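PDB 6XCQ: EreC from Klebsiella pneumoniae, which probably hydrolyses the macrolactone ring of erythromycin and related macrolides, which would inactivate these antibiotics and make their host resistant. Local coordinates for residues Thr313-Ser318 with Ala323-Gln328; Ser279-Tyr284 with Asn307-Lys312; Ala60-Leu65 with Gln328-Arg333. The protein carries 1 engineered substitution. One frame throughout, in Å; residues are numbered along the deposited sequence. Where two conformers were deposited one is given.

Interaction 1: Thr313-Ser318 with Ala323-Gln328; sequences TPVSFS and AVPMGQ
A two-stranded antiparallel hairpin, strands 315-317 and 320-323, is closed at its base by Val315 and Ala323, and from there the chain runs directly into helix 326-330. The two residues are a hydrogen-bonded pair: Val315 N donates to Ala323 O at 2.9 Å, and Ala323 N answers to Val315 O at the same length. The N-H groups point almost straight at their acceptors, at 171° and 162°. Pro314 CA lies 3.4 Å from Ala323 O, a looser CA-H...O contact to the same carbonyl.

Beyond this pair the strands part, and side chains take over. Val315 has CG1 opposite its backbone N (chi1 176°), which leaves CG2 beside that N and brings it across the Pro325 ring, 3.8 Å from Pro325 CG. The same Pro325 CG packs 3.2 Å from Thr313 O, and the ring thus sits against both the Thr313 carbonyl and the valine.

One helical turn on, the extended side chain of Gln328 carries its amide obliquely across Pro314. Gln328 OE1 lies 3.4 Å from Pro314 CD and 3.3 Å from Pro314 N; that nitrogen bears no hydrogen, so this is close packing and not a hydrogen bond. The CB of Thr313 points away, and its OG1 bonds to Thr415 OG1.

Pro325 occupies the N-cap position of the helix. With Val315 CG2 packed on the Pro325 ring and Gln328 lying across Pro314, this is a beta hairpin leading straight into a short helix.

Interaction 2: Ser279-Tyr284 with Asn307-Lys312; sequences SVRDSY and NNNLQK. Engineered in segment 307-312: Asn309 (natural residue His).
Asp282 and Asn309, the latter an engineered residue where the natural protein has histidine, face each other across the contact and are joined by a hydrogen bond. Asn309 ND2 donates to Asp282 OD2 at 2.9 Å, nearly straight at 172°, and Asp282 OD2 receives it on its syn lone pair. The acceptor lies practically in the amide plane, while the carboxylate and amide planes are turned 31° apart. In Asn309, CG is anti to the carbonyl carbon (chi1 -57°), from where ND2 reaches the carboxylate. OD2 is gripped a second time, by Met326 N.

Charge comes in through Arg281, one residue earlier on the same helix. Its NH1 is 3.6 Å from Asp282 OD1, a salt bridge of charges alone, because the oxygen stands well out of the guanidinium plane. NH1 also passes 3.8 Å from Asn309 ND2, the two flat groups roughly perpendicular. The main partners of the guanidinium lie elsewhere: NH2 forms salt bridges with Glu98 and Asp156.

Within the helix, Ser283 OG bonds back to Val280 O at 2.9 Å, approaching from the same face as Tyr284 N.

Helix 279-295 thus meets helix 307-310 side chain to side chain, with helix 326-330 joined to both: Ser283 touches His329, Asn309 shares a backbone bond with Gly327, and Leu310 packs on Met326. Helix 244-267 lies against Val280 and Tyr284.

Interaction 3: Ala60-Leu65 with Gln328-Arg333; sequences ARIVGL and QHLAER
Ile62 meets Arg333 and Leu330 with its two branches, and these three residues make up the contact. The ethyl branch of Ile62 goes to the arginine: CD1 sits 3.8 Å from Arg333 NE and 3.9 Å from Arg333 CD, the two side chains crossing at about a right angle. The methyl branch goes to the leucine, Ile62 CG2 lying 4.3 Å from Leu330 CD1. Since CG1 is set beside the backbone N (chi1 -54°), CG2 stands opposite that N, and the two branches spread to separate partners.

The Arg333 bend at chi3 (54°) leaves CD and NE beside Ile62 CD1, while acids hold the guanidinium: NH1 pairs with Asp290, NE with Asp337. They probably balance an arginine cluster with Arg294 and Arg61, whose own NH2 is held by the carbonyls of Val293, Asn296 and Val299. A type I turn runs from Leu330 to Arg333, and both residues point CB toward the strand.

Strand 62-65 runs between strands 338-345 and 301-304 of the mixed sheet; Tyr338 and Leu303 touch both Ile62 and Leu330, and Val293 of helix 279-295 packs against Ile62 and Arg333.

Overall arrangement
Helix 326-330 ties the three contacts together. Interactions 1 and 2 are the closest, their centres about 6 Å apart, and the two bonds that join them are short: 2.8 Å for Met326 N to Asp282 OD2 and 2.9 Å for Gly327 N to Asn309 O. Interactions 1 and 3 share Gln328 and lie about 14 Å apart between centres; the helix leads from hairpin to central sheet. Interaction 2 is about 11 Å from interaction 3, with Leu310 CD1 packing 3.4 Å from Gly64 C. The engineered Asn309, beside Asp282, Arg281 and Glu98, probably marks the neighbourhood of the active site, whereas interaction 3 packs the far end of helix 326-330 on the central sheet.

Interaction 1: Thr313-Ser318 with Ala323-Gln328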
ATOM      1  N   THR A 313     -10.230 -10.734   5.351  1.00 20.78           N
ATOM      2  CA  THR A 313     -11.263 -10.771   6.382  1.00 15.29           C
ATOM      3  C   THR A 313     -11.111  -9.536   7.264  1.00 13.47           C
ATOM      4  O   THR A 313     -10.054  -8.881   7.213  1.00 15.20           O
ATOM      5  CB  THR A 313     -11.123 -12.044   7.217  1.00 22.53           C
ATOM      6  OG1 THR A 313      -9.836 -12.027   7.851  1.00 18.71           O
ATOM      7  CG2 THR A 313     -11.289 -13.299   6.340  1.00 16.24           C
ATOM      8  N   PRO A 314     -12.107  -9.191   8.089  1.00 16.01           N
ATOM      9  CA  PRO A 314     -11.994  -7.971   8.897  1.00 11.24           C
ATOM     10  C   PRO A 314     -10.797  -7.993   9.839  1.00 24.69           C
ATOM     11  O   PRO A 314     -10.458  -9.021  10.443  1.00 16.46           O
ATOM     12  CB  PRO A 314     -13.316  -7.943   9.673  1.00 16.85           C
ATOM     13  CG  PRO A 314     -14.271  -8.638   8.772  1.00 21.41           C
ATOM     14  CD  PRO A 314     -13.475  -9.750   8.158  1.00 16.68           C
ATOM     15  N   VAL A 315     -10.183  -6.820   9.978  1.00 15.41           N
ATOM     16  CA  VAL A 315      -8.958  -6.623  10.739  1.00 18.18           C
ATOM     17  C   VAL A 315      -9.307  -5.944  12.054  1.00 20.81           C
ATOM     18  O   VAL A 315      -9.974  -4.899  12.067  1.00 22.34           O
ATOM     19  CB  VAL A 315      -7.952  -5.770   9.944  1.00 22.59           C
ATOM     20  CG1 VAL A 315      -6.707  -5.478  10.783  1.00 21.10           C
ATOM     21  CG2 VAL A 315      -7.580  -6.451   8.619  1.00 15.06           C
ATOM     22  N   SER A 316      -8.891  -6.542  13.161  0.63 21.44           N
ATOM     23  CA  SER A 316      -8.932  -5.878  14.459  0.63 32.99           C
ATOM     24  C   SER A 316      -7.504  -5.609  14.907  0.63 31.12           C
ATOM     25  O   SER A 316      -6.734  -6.549  15.126  0.63 24.32           O
ATOM     26  CB  SER A 316      -9.657  -6.710  15.511  0.63 30.40           C
ATOM     27  OG  SER A 316      -9.485  -6.091  16.776  0.63 30.63           O
ATOM     28  N   PHE A 317      -7.159  -4.331  15.052  1.00 32.63           N
ATOM     29  CA  PHE A 317      -5.785  -3.951  15.346  1.00 35.23           C
ATOM     30  C   PHE A 317      -5.747  -2.563  15.978  1.00 37.32           C
ATOM     31  O   PHE A 317      -6.519  -1.678  15.593  1.00 44.32           O
ATOM     32  CB  PHE A 317      -4.952  -3.983  14.060  1.00 31.85           C
ATOM     33  CG  PHE A 317      -3.501  -3.667  14.260  1.00 33.72           C
ATOM     34  CD1 PHE A 317      -2.617  -4.652  14.650  1.00 25.94           C
ATOM     35  CD2 PHE A 317      -3.016  -2.390  14.024  1.00 35.83           C
ATOM     36  CE1 PHE A 317      -1.273  -4.368  14.816  1.00 28.40           C
ATOM     37  CE2 PHE A 317      -1.676  -2.097  14.193  1.00 36.83           C
ATOM     38  CZ  PHE A 317      -0.806  -3.086  14.590  1.00 37.43           C
ATOM     39  N   SER A 318      -4.823  -2.379  16.927  1.00 38.39           N
ATOM     40  CA  SER A 318      -4.652  -1.129  17.668  1.00 46.08           C
ATOM     41  C   SER A 318      -5.979  -0.476  18.046  1.00 43.75           C
ATOM     42  O   SER A 318      -6.848  -1.112  18.652  1.00 44.51           O
ATOM     43  CB  SER A 318      -3.801  -0.137  16.867  1.00 50.34           C
ATOM     44  OG  SER A 318      -3.247   0.863  17.713  1.00 68.04           O
ATOM     45  N   ALA A 323     -12.013  -3.117  11.126  1.00 21.13           N
ATOM     46  CA  ALA A 323     -12.026  -2.408   9.852  1.00 22.98           C
ATOM     47  C   ALA A 323     -12.042  -3.422   8.721  1.00 20.13           C
ATOM     48  O   ALA A 323     -11.584  -4.565   8.861  1.00 14.41           O
ATOM     49  CB  ALA A 323     -10.838  -1.468   9.682  1.00 20.88           C
ATOM     50  N   VAL A 324     -12.618  -3.000   7.607  1.00 12.04           N
ATOM     51  CA  VAL A 324     -12.651  -3.803   6.394  1.00 15.18           C
ATOM     52  C   VAL A 324     -11.381  -3.482   5.609  1.00 21.56           C
ATOM     53  O   VAL A 324     -11.163  -2.309   5.273  1.00 19.00           O
ATOM     54  CB  VAL A 324     -13.905  -3.493   5.573  1.00 17.27           C
ATOM     55  CG1 VAL A 324     -13.868  -4.231   4.250  1.00 15.28           C
ATOM     56  CG2 VAL A 324     -15.149  -3.854   6.368  1.00 16.30           C
ATOM     57  N   PRO A 325     -10.511  -4.450   5.353  1.00 17.71           N
ATOM     58  CA  PRO A 325      -9.276  -4.161   4.618  1.00 14.82           C
ATOM     59  C   PRO A 325      -9.512  -4.140   3.120  1.00 12.31           C
ATOM     60  O   PRO A 325     -10.495  -4.677   2.613  1.00 15.07           O
ATOM     61  CB  PRO A 325      -8.356  -5.330   4.988  1.00 12.29           C
ATOM     62  CG  PRO A 325      -9.322  -6.452   5.246  1.00 15.78           C
ATOM     63  CD  PRO A 325     -10.582  -5.855   5.792  1.00 14.15           C
ATOM     64  N   MET A 326      -8.555  -3.530   2.414  1.00 12.91           N
ATOM     65  CA  MET A 326      -8.566  -3.546   0.953  1.00 17.55           C
ATOM     66  C   MET A 326      -8.768  -4.961   0.406  1.00 17.14           C
ATOM     67  O   MET A 326      -9.576  -5.182  -0.500  1.00 13.39           O
ATOM     68  CB  MET A 326      -7.261  -2.948   0.423  1.00 12.87           C
ATOM     69  CG  MET A 326      -7.079  -3.109  -1.085  1.00 16.48           C
ATOM     70  SD  MET A 326      -5.400  -2.732  -1.647  1.00 17.51           S
ATOM     71  CE  MET A 326      -4.463  -4.067  -0.904  1.00 17.67           C
ATOM     72  N   GLY A 327      -8.052  -5.943   0.962  1.00 14.40           N
ATOM     73  CA  GLY A 327      -8.153  -7.300   0.438  1.00 15.27           C
ATOM     74  C   GLY A 327      -9.553  -7.893   0.507  1.00 15.38           C
ATOM     75  O   GLY A 327      -9.921  -8.717  -0.335  1.00 13.78           O
ATOM     76  N   GLN A 328     -10.350  -7.493   1.501  1.00 14.12           N
ATOM     77  CA  GLN A 328     -11.698  -8.041   1.616  1.00 16.16           C
ATOM     78  C   GLN A 328     -12.578  -7.537   0.479  1.00 20.73           C
ATOM     79  O   GLN A 328     -13.434  -8.279  -0.024  1.00 19.72           O
ATOM     80  CB  GLN A 328     -12.317  -7.701   2.981  1.00 12.05           C
ATOM     81  CG  GLN A 328     -13.708  -8.348   3.228  1.00 15.56           C
ATOM     82  CD  GLN A 328     -14.215  -8.224   4.666  1.00 19.08           C
ATOM     83  OE1 GLN A 328     -13.552  -7.649   5.530  1.00 18.44           O
ATOM     84  NE2 GLN A 328     -15.404  -8.778   4.927  1.00 19.53           N
TER

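Interaction 2: Ser279-Tyr284 with Asn307-Lys312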
ATOM      1  N   SER A 279     -11.864   1.884   7.559  1.00 20.22           N
ATOM      2  CA  SER A 279     -12.006   1.173   6.292  1.00 15.02           C
ATOM      3  C   SER A 279     -11.986   2.102   5.078  1.00 13.52           C
ATOM      4  O   SER A 279     -11.878   1.617   3.946  1.00 15.10           O
ATOM      5  CB  SER A 279     -13.320   0.384   6.261  1.00 19.83           C
ATOM      6  OG  SER A 279     -13.578  -0.253   7.497  1.00 17.05           O
ATOM      7  N   VAL A 280     -12.084   3.416   5.277  1.00 18.50           N
ATOM      8  CA  VAL A 280     -12.358   4.301   4.145  1.00 15.54           C
ATOM      9  C   VAL A 280     -11.149   4.384   3.220  1.00 13.88           C
ATOM     10  O   VAL A 280     -11.276   4.255   1.997  1.00 14.22           O
ATOM     11  CB  VAL A 280     -12.797   5.688   4.645  1.00 17.95           C
ATOM     12  CG1 VAL A 280     -12.653   6.714   3.545  1.00 20.85           C
ATOM     13  CG2 VAL A 280     -14.245   5.634   5.127  1.00 13.73           C
ATOM     14  N   ARG A 281      -9.957   4.600   3.778  1.00 15.89           N
ATOM     15  CA  ARG A 281      -8.763   4.606   2.935  1.00 12.13           C
ATOM     16  C   ARG A 281      -8.564   3.268   2.225  1.00 11.29           C
ATOM     17  O   ARG A 281      -8.236   3.240   1.032  1.00 14.21           O
ATOM     18  CB  ARG A 281      -7.523   4.953   3.758  1.00 18.49           C
ATOM     19  CG  ARG A 281      -6.247   4.875   2.937  1.00 18.95           C
ATOM     20  CD  ARG A 281      -4.995   5.076   3.752  1.00 29.08           C
ATOM     21  NE  ARG A 281      -3.876   4.340   3.162  1.00 36.32           N
ATOM     22  CZ  ARG A 281      -3.389   3.192   3.629  1.00 38.59           C
ATOM     23  NH1 ARG A 281      -3.900   2.634   4.727  1.00 24.73           N
ATOM     24  NH2 ARG A 281      -2.368   2.614   3.004  1.00 26.16           N
ATOM     25  N   ASP A 282      -8.745   2.144   2.930  1.00 11.84           N
ATOM     26  CA  ASP A 282      -8.540   0.855   2.259  1.00 13.73           C
ATOM     27  C   ASP A 282      -9.562   0.610   1.157  1.00 15.77           C
ATOM     28  O   ASP A 282      -9.275  -0.118   0.200  1.00 13.70           O
ATOM     29  CB  ASP A 282      -8.600  -0.328   3.220  1.00 12.55           C
ATOM     30  CG  ASP A 282      -7.260  -0.618   3.891  1.00 24.80           C
ATOM     31  OD1 ASP A 282      -6.638   0.324   4.421  1.00 26.29           O
ATOM     32  OD2 ASP A 282      -6.803  -1.777   3.803  1.00 12.84           O
ATOM     33  N   SER A 283     -10.766   1.161   1.278  1.00 15.89           N
ATOM     34  CA  SER A 283     -11.711   0.945   0.186  1.00 15.10           C
ATOM     35  C   SER A 283     -11.352   1.801  -1.025  1.00 13.75           C
ATOM     36  O   SER A 283     -11.594   1.390  -2.158  1.00 14.80           O
ATOM     37  CB  SER A 283     -13.150   1.221   0.638  1.00 18.98           C
ATOM     38  OG  SER A 283     -13.401   2.601   0.836  1.00 20.50           O
ATOM     39  N   TYR A 284     -10.762   2.978  -0.801  1.00 14.26           N
ATOM     40  CA  TYR A 284     -10.181   3.733  -1.905  1.00 17.35           C
ATOM     41  C   TYR A 284      -9.152   2.904  -2.662  1.00 19.08           C
ATOM     42  O   TYR A 284      -9.242   2.752  -3.885  1.00 14.26           O
ATOM     43  CB  TYR A 284      -9.543   5.024  -1.389  1.00 17.90           C
ATOM     44  CG  TYR A 284      -8.864   5.786  -2.490  1.00 19.97           C
ATOM     45  CD1 TYR A 284      -9.600   6.613  -3.332  1.00 18.05           C
ATOM     46  CD2 TYR A 284      -7.494   5.661  -2.715  1.00 19.46           C
ATOM     47  CE1 TYR A 284      -8.998   7.312  -4.356  1.00 28.49           C
ATOM     48  CE2 TYR A 284      -6.879   6.360  -3.735  1.00 22.13           C
ATOM     49  CZ  TYR A 284      -7.639   7.185  -4.553  1.00 31.25           C
ATOM     50  OH  TYR A 284      -7.053   7.887  -5.577  1.00 24.15           O
ATOM     51  N   ASN A 307       0.362  -6.522   5.607  1.00 13.47           N
ATOM     52  CA  ASN A 307      -0.525  -7.659   5.893  1.00 13.60           C
ATOM     53  C   ASN A 307      -1.941  -7.188   6.205  1.00 11.35           C
ATOM     54  O   ASN A 307      -2.924  -7.751   5.709  1.00 14.39           O
ATOM     55  CB  ASN A 307      -0.020  -8.483   7.089  1.00 12.48           C
ATOM     56  CG  ASN A 307       1.185  -9.360   6.764  1.00 13.13           C
ATOM     57  OD1 ASN A 307       1.715  -9.346   5.652  1.00 10.53           O
ATOM     58  ND2 ASN A 307       1.622 -10.134   7.758  1.00 13.07           N
ATOM     59  N   ASN A 308      -2.059  -6.172   7.066  1.00 13.72           N
ATOM     60  CA  ASN A 308      -3.370  -5.677   7.472  1.00 10.50           C
ATOM     61  C   ASN A 308      -4.169  -5.109   6.299  1.00 15.79           C
ATOM     62  O   ASN A 308      -5.401  -5.066   6.375  1.00 11.39           O
ATOM     63  CB  ASN A 308      -3.231  -4.600   8.550  1.00 13.77           C
ATOM     64  CG  ASN A 308      -2.622  -5.130   9.841  1.00 18.26           C
ATOM     65  OD1 ASN A 308      -2.283  -6.299   9.950  1.00 15.73           O
ATOM     66  ND2 ASN A 308      -2.470  -4.255  10.817  1.00 16.65           N
ATOM     67  N   ASN A 309      -3.510  -4.656   5.228  1.00 11.92           N
ATOM     68  CA  ASN A 309      -4.274  -4.165   4.081  1.00 12.81           C
ATOM     69  C   ASN A 309      -4.638  -5.296   3.124  1.00 15.22           C
ATOM     70  O   ASN A 309      -5.723  -5.279   2.533  1.00 14.87           O
ATOM     71  CB  ASN A 309      -3.501  -3.095   3.291  1.00 15.35           C
ATOM     72  CG  ASN A 309      -3.089  -1.904   4.134  1.00 23.35           C
ATOM     73  OD1 ASN A 309      -1.901  -1.663   4.333  1.00 23.34           O
ATOM     74  ND2 ASN A 309      -4.065  -1.129   4.592  1.00 17.18           N
ATOM     75  N   LEU A 310      -3.747  -6.270   2.952  1.00 13.06           N
ATOM     76  CA  LEU A 310      -3.983  -7.362   2.019  1.00 15.76           C
ATOM     77  C   LEU A 310      -4.969  -8.390   2.552  1.00 17.32           C
ATOM     78  O   LEU A 310      -5.552  -9.137   1.755  1.00 14.15           O
ATOM     79  CB  LEU A 310      -2.666  -8.071   1.695  1.00 15.36           C
ATOM     80  CG  LEU A 310      -1.532  -7.275   1.042  1.00 20.69           C
ATOM     81  CD1 LEU A 310      -0.353  -8.205   0.860  1.00 14.28           C
ATOM     82  CD2 LEU A 310      -1.957  -6.726  -0.297  1.00 14.56           C
ATOM     83  N   GLN A 311      -5.129  -8.461   3.874  1.00 12.97           N
ATOM     84  CA  GLN A 311      -5.990  -9.450   4.523  1.00 16.02           C
ATOM     85  C   GLN A 311      -7.382  -9.438   3.906  1.00 16.80           C
ATOM     86  O   GLN A 311      -7.890  -8.384   3.527  1.00 12.59           O
ATOM     87  CB  GLN A 311      -6.072  -9.126   6.019  1.00 13.68           C
ATOM     88  CG  GLN A 311      -6.749 -10.175   6.881  1.00 16.34           C
ATOM     89  CD  GLN A 311      -6.528  -9.931   8.359  1.00 18.18           C
ATOM     90  OE1 GLN A 311      -5.400  -9.691   8.812  1.00 16.87           O
ATOM     91  NE2 GLN A 311      -7.607  -9.985   9.122  1.00 16.45           N
ATOM     92  N   LYS A 312      -8.000 -10.615   3.770  1.00 14.53           N
ATOM     93  CA  LYS A 312      -9.294 -10.684   3.089  1.00 14.04           C
ATOM     94  C   LYS A 312     -10.475 -10.755   4.049  1.00 18.25           C
ATOM     95  O   LYS A 312     -11.618 -10.813   3.597  1.00 15.98           O
ATOM     96  CB  LYS A 312      -9.319 -11.876   2.120  1.00 16.58           C
ATOM     97  CG  LYS A 312      -8.182 -11.830   1.088  1.00 18.48           C
ATOM     98  CD  LYS A 312      -8.279 -12.924   0.016  1.00 22.04           C
ATOM     99  CE  LYS A 312      -7.988 -14.305   0.560  1.00 31.34           C
ATOM    100  NZ  LYS A 312      -7.827 -15.299  -0.560  1.00 30.56           N
TER

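Interaction 3: Ala60-Leu65 with Gln328-Arg333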
ATOM      1  N   ALA A  60      -4.532 -15.973 -11.148  1.00 27.43           N
ATOM      2  CA  ALA A  60      -4.482 -14.720 -10.410  1.00 23.16           C
ATOM      3  C   ALA A  60      -4.082 -13.574 -11.336  1.00 23.18           C
ATOM      4  O   ALA A  60      -3.190 -13.713 -12.177  1.00 20.99           O
ATOM      5  CB  ALA A  60      -3.490 -14.829  -9.245  1.00 20.15           C
ATOM      6  N   ARG A  61      -4.757 -12.435 -11.187  1.00 20.63           N
ATOM      7  CA  ARG A  61      -4.297 -11.193 -11.781  1.00 20.08           C
ATOM      8  C   ARG A  61      -3.849 -10.164 -10.751  1.00 19.67           C
ATOM      9  O   ARG A  61      -3.210  -9.174 -11.128  1.00 20.07           O
ATOM     10  CB  ARG A  61      -5.392 -10.577 -12.666  1.00 24.31           C
ATOM     11  CG  ARG A  61      -5.755 -11.417 -13.878  1.00 25.40           C
ATOM     12  CD  ARG A  61      -6.663 -10.621 -14.795  1.00 26.78           C
ATOM     13  NE  ARG A  61      -6.046  -9.346 -15.138  1.00 30.26           N
ATOM     14  CZ  ARG A  61      -6.694  -8.311 -15.662  1.00 28.07           C
ATOM     15  NH1 ARG A  61      -8.000  -8.388 -15.899  1.00 35.18           N
ATOM     16  NH2 ARG A  61      -6.040  -7.188 -15.922  1.00 25.59           N
ATOM     17  N   ILE A  62      -4.160 -10.371  -9.472  1.00 15.48           N
ATOM     18  CA  ILE A  62      -3.732  -9.492  -8.383  1.00 19.59           C
ATOM     19  C   ILE A  62      -3.141 -10.372  -7.290  1.00 14.40           C
ATOM     20  O   ILE A  62      -3.855 -11.195  -6.714  1.00 15.48           O
ATOM     21  CB  ILE A  62      -4.900  -8.668  -7.817  1.00 16.95           C
ATOM     22  CG1 ILE A  62      -5.626  -7.900  -8.929  1.00 22.56           C
ATOM     23  CG2 ILE A  62      -4.413  -7.696  -6.765  1.00 15.30           C
ATOM     24  CD1 ILE A  62      -7.078  -7.750  -8.676  1.00 19.18           C
ATOM     25  N   VAL A  63      -1.851 -10.202  -7.001  1.00 13.39           N
ATOM     26  CA  VAL A  63      -1.197 -10.926  -5.917  1.00 15.57           C
ATOM     27  C   VAL A  63      -0.588  -9.907  -4.964  1.00 16.37           C
ATOM     28  O   VAL A  63       0.240  -9.079  -5.369  1.00 16.14           O
ATOM     29  CB  VAL A  63      -0.129 -11.909  -6.424  1.00 15.18           C
ATOM     30  CG1 VAL A  63       0.619 -12.521  -5.231  1.00 13.76           C
ATOM     31  CG2 VAL A  63      -0.778 -13.026  -7.238  1.00 15.24           C
ATOM     32  N   GLY A  64      -0.996  -9.962  -3.698  1.00 12.86           N
ATOM     33  CA  GLY A  64      -0.426  -9.091  -2.689  1.00 13.86           C
ATOM     34  C   GLY A  64       0.716  -9.784  -1.971  1.00 17.67           C
ATOM     35  O   GLY A  64       0.586 -10.936  -1.551  1.00 17.68           O
ATOM     36  N   LEU A  65       1.850  -9.078  -1.851  1.00 16.55           N
ATOM     37  CA  LEU A  65       2.998  -9.499  -1.047  1.00 16.36           C
ATOM     38  C   LEU A  65       3.038  -8.596   0.182  1.00 19.78           C
ATOM     39  O   LEU A  65       3.279  -7.388   0.064  1.00 17.98           O
ATOM     40  CB  LEU A  65       4.307  -9.409  -1.837  1.00 16.48           C
ATOM     41  CG  LEU A  65       4.411 -10.161  -3.176  1.00 18.72           C
ATOM     42  CD1 LEU A  65       5.728  -9.828  -3.860  1.00 13.88           C
ATOM     43  CD2 LEU A  65       4.303 -11.668  -2.979  1.00 11.39           C
ATOM     44  N   GLN A 328     -10.350  -7.493   1.501  1.00 14.12           N
ATOM     45  CA  GLN A 328     -11.698  -8.041   1.616  1.00 16.16           C
ATOM     46  C   GLN A 328     -12.578  -7.537   0.479  1.00 20.73           C
ATOM     47  O   GLN A 328     -13.434  -8.279  -0.024  1.00 19.72           O
ATOM     48  CB  GLN A 328     -12.317  -7.701   2.981  1.00 12.05           C
ATOM     49  CG  GLN A 328     -13.708  -8.348   3.228  1.00 15.56           C
ATOM     50  CD  GLN A 328     -14.215  -8.224   4.666  1.00 19.08           C
ATOM     51  OE1 GLN A 328     -13.552  -7.649   5.530  1.00 18.44           O
ATOM     52  NE2 GLN A 328     -15.404  -8.778   4.927  1.00 19.53           N
ATOM     53  N   HIS A 329     -12.370  -6.286   0.045  1.00 16.41           N
ATOM     54  CA  HIS A 329     -13.045  -5.796  -1.154  1.00 18.24           C
ATOM     55  C   HIS A 329     -12.592  -6.574  -2.383  1.00 21.28           C
ATOM     56  O   HIS A 329     -13.414  -7.057  -3.168  1.00 17.21           O
ATOM     57  CB  HIS A 329     -12.770  -4.297  -1.367  1.00 16.69           C
ATOM     58  CG  HIS A 329     -13.341  -3.396  -0.313  1.00 15.18           C
ATOM     59  ND1 HIS A 329     -14.584  -2.812  -0.425  1.00 12.66           N
ATOM     60  CD2 HIS A 329     -12.824  -2.957   0.861  1.00 12.82           C
ATOM     61  CE1 HIS A 329     -14.806  -2.048   0.631  1.00 15.25           C
ATOM     62  NE2 HIS A 329     -13.752  -2.116   1.426  1.00 12.74           N
ATOM     63  N   LEU A 330     -11.276  -6.696  -2.571  1.00 15.72           N
ATOM     64  CA  LEU A 330     -10.752  -7.376  -3.748  1.00 12.58           C
ATOM     65  C   LEU A 330     -11.154  -8.841  -3.798  1.00 16.31           C
ATOM     66  O   LEU A 330     -11.372  -9.388  -4.888  1.00 22.02           O
ATOM     67  CB  LEU A 330      -9.231  -7.253  -3.778  1.00 13.79           C
ATOM     68  CG  LEU A 330      -8.701  -5.837  -3.968  1.00 18.71           C
ATOM     69  CD1 LEU A 330      -7.158  -5.869  -3.933  1.00 15.96           C
ATOM     70  CD2 LEU A 330      -9.249  -5.233  -5.283  1.00 15.69           C
ATOM     71  N   ALA A 331     -11.248  -9.500  -2.648  1.00 15.44           N
ATOM     72  CA  ALA A 331     -11.729 -10.882  -2.630  1.00 18.41           C
ATOM     73  C   ALA A 331     -13.164 -11.017  -3.121  1.00 28.29           C
ATOM     74  O   ALA A 331     -13.595 -12.141  -3.405  1.00 25.32           O
ATOM     75  CB  ALA A 331     -11.627 -11.472  -1.221  1.00 18.08           C
ATOM     76  N   GLU A 332     -13.907  -9.911  -3.211  1.00 21.76           N
ATOM     77  CA  GLU A 332     -15.278  -9.887  -3.712  1.00 38.91           C
ATOM     78  C   GLU A 332     -15.381  -9.983  -5.227  1.00 28.54           C
ATOM     79  O   GLU A 332     -16.485 -10.215  -5.730  1.00 28.16           O
ATOM     80  CB  GLU A 332     -15.982  -8.597  -3.295  1.00 33.00           C
ATOM     81  CG  GLU A 332     -16.281  -8.453  -1.833  1.00 29.68           C
ATOM     82  CD  GLU A 332     -17.406  -7.472  -1.591  1.00 36.98           C
ATOM     83  OE1 GLU A 332     -18.437  -7.883  -1.019  1.00 52.20           O
ATOM     84  OE2 GLU A 332     -17.264  -6.287  -1.980  1.00 54.86           O
ATOM     85  N   ARG A 333     -14.288  -9.756  -5.957  1.00 31.07           N
ATOM     86  CA  ARG A 333     -14.334  -9.730  -7.416  1.00 31.48           C
ATOM     87  C   ARG A 333     -14.903 -11.032  -7.956  1.00 33.87           C
ATOM     88  O   ARG A 333     -14.481 -12.116  -7.549  1.00 24.17           O
ATOM     89  CB  ARG A 333     -12.931  -9.500  -7.982  1.00 22.29           C
ATOM     90  CG  ARG A 333     -12.468  -8.069  -7.916  1.00 23.54           C
ATOM     91  CD  ARG A 333     -10.992  -7.933  -8.273  1.00 21.00           C
ATOM     92  NE  ARG A 333     -10.669  -8.535  -9.561  1.00 26.80           N
ATOM     93  CZ  ARG A 333     -10.867  -7.932 -10.731  1.00 31.52           C
ATOM     94  NH1 ARG A 333     -11.391  -6.719 -10.765  1.00 25.08           N
ATOM     95  NH2 ARG A 333     -10.541  -8.534 -11.862  1.00 28.38           N
TER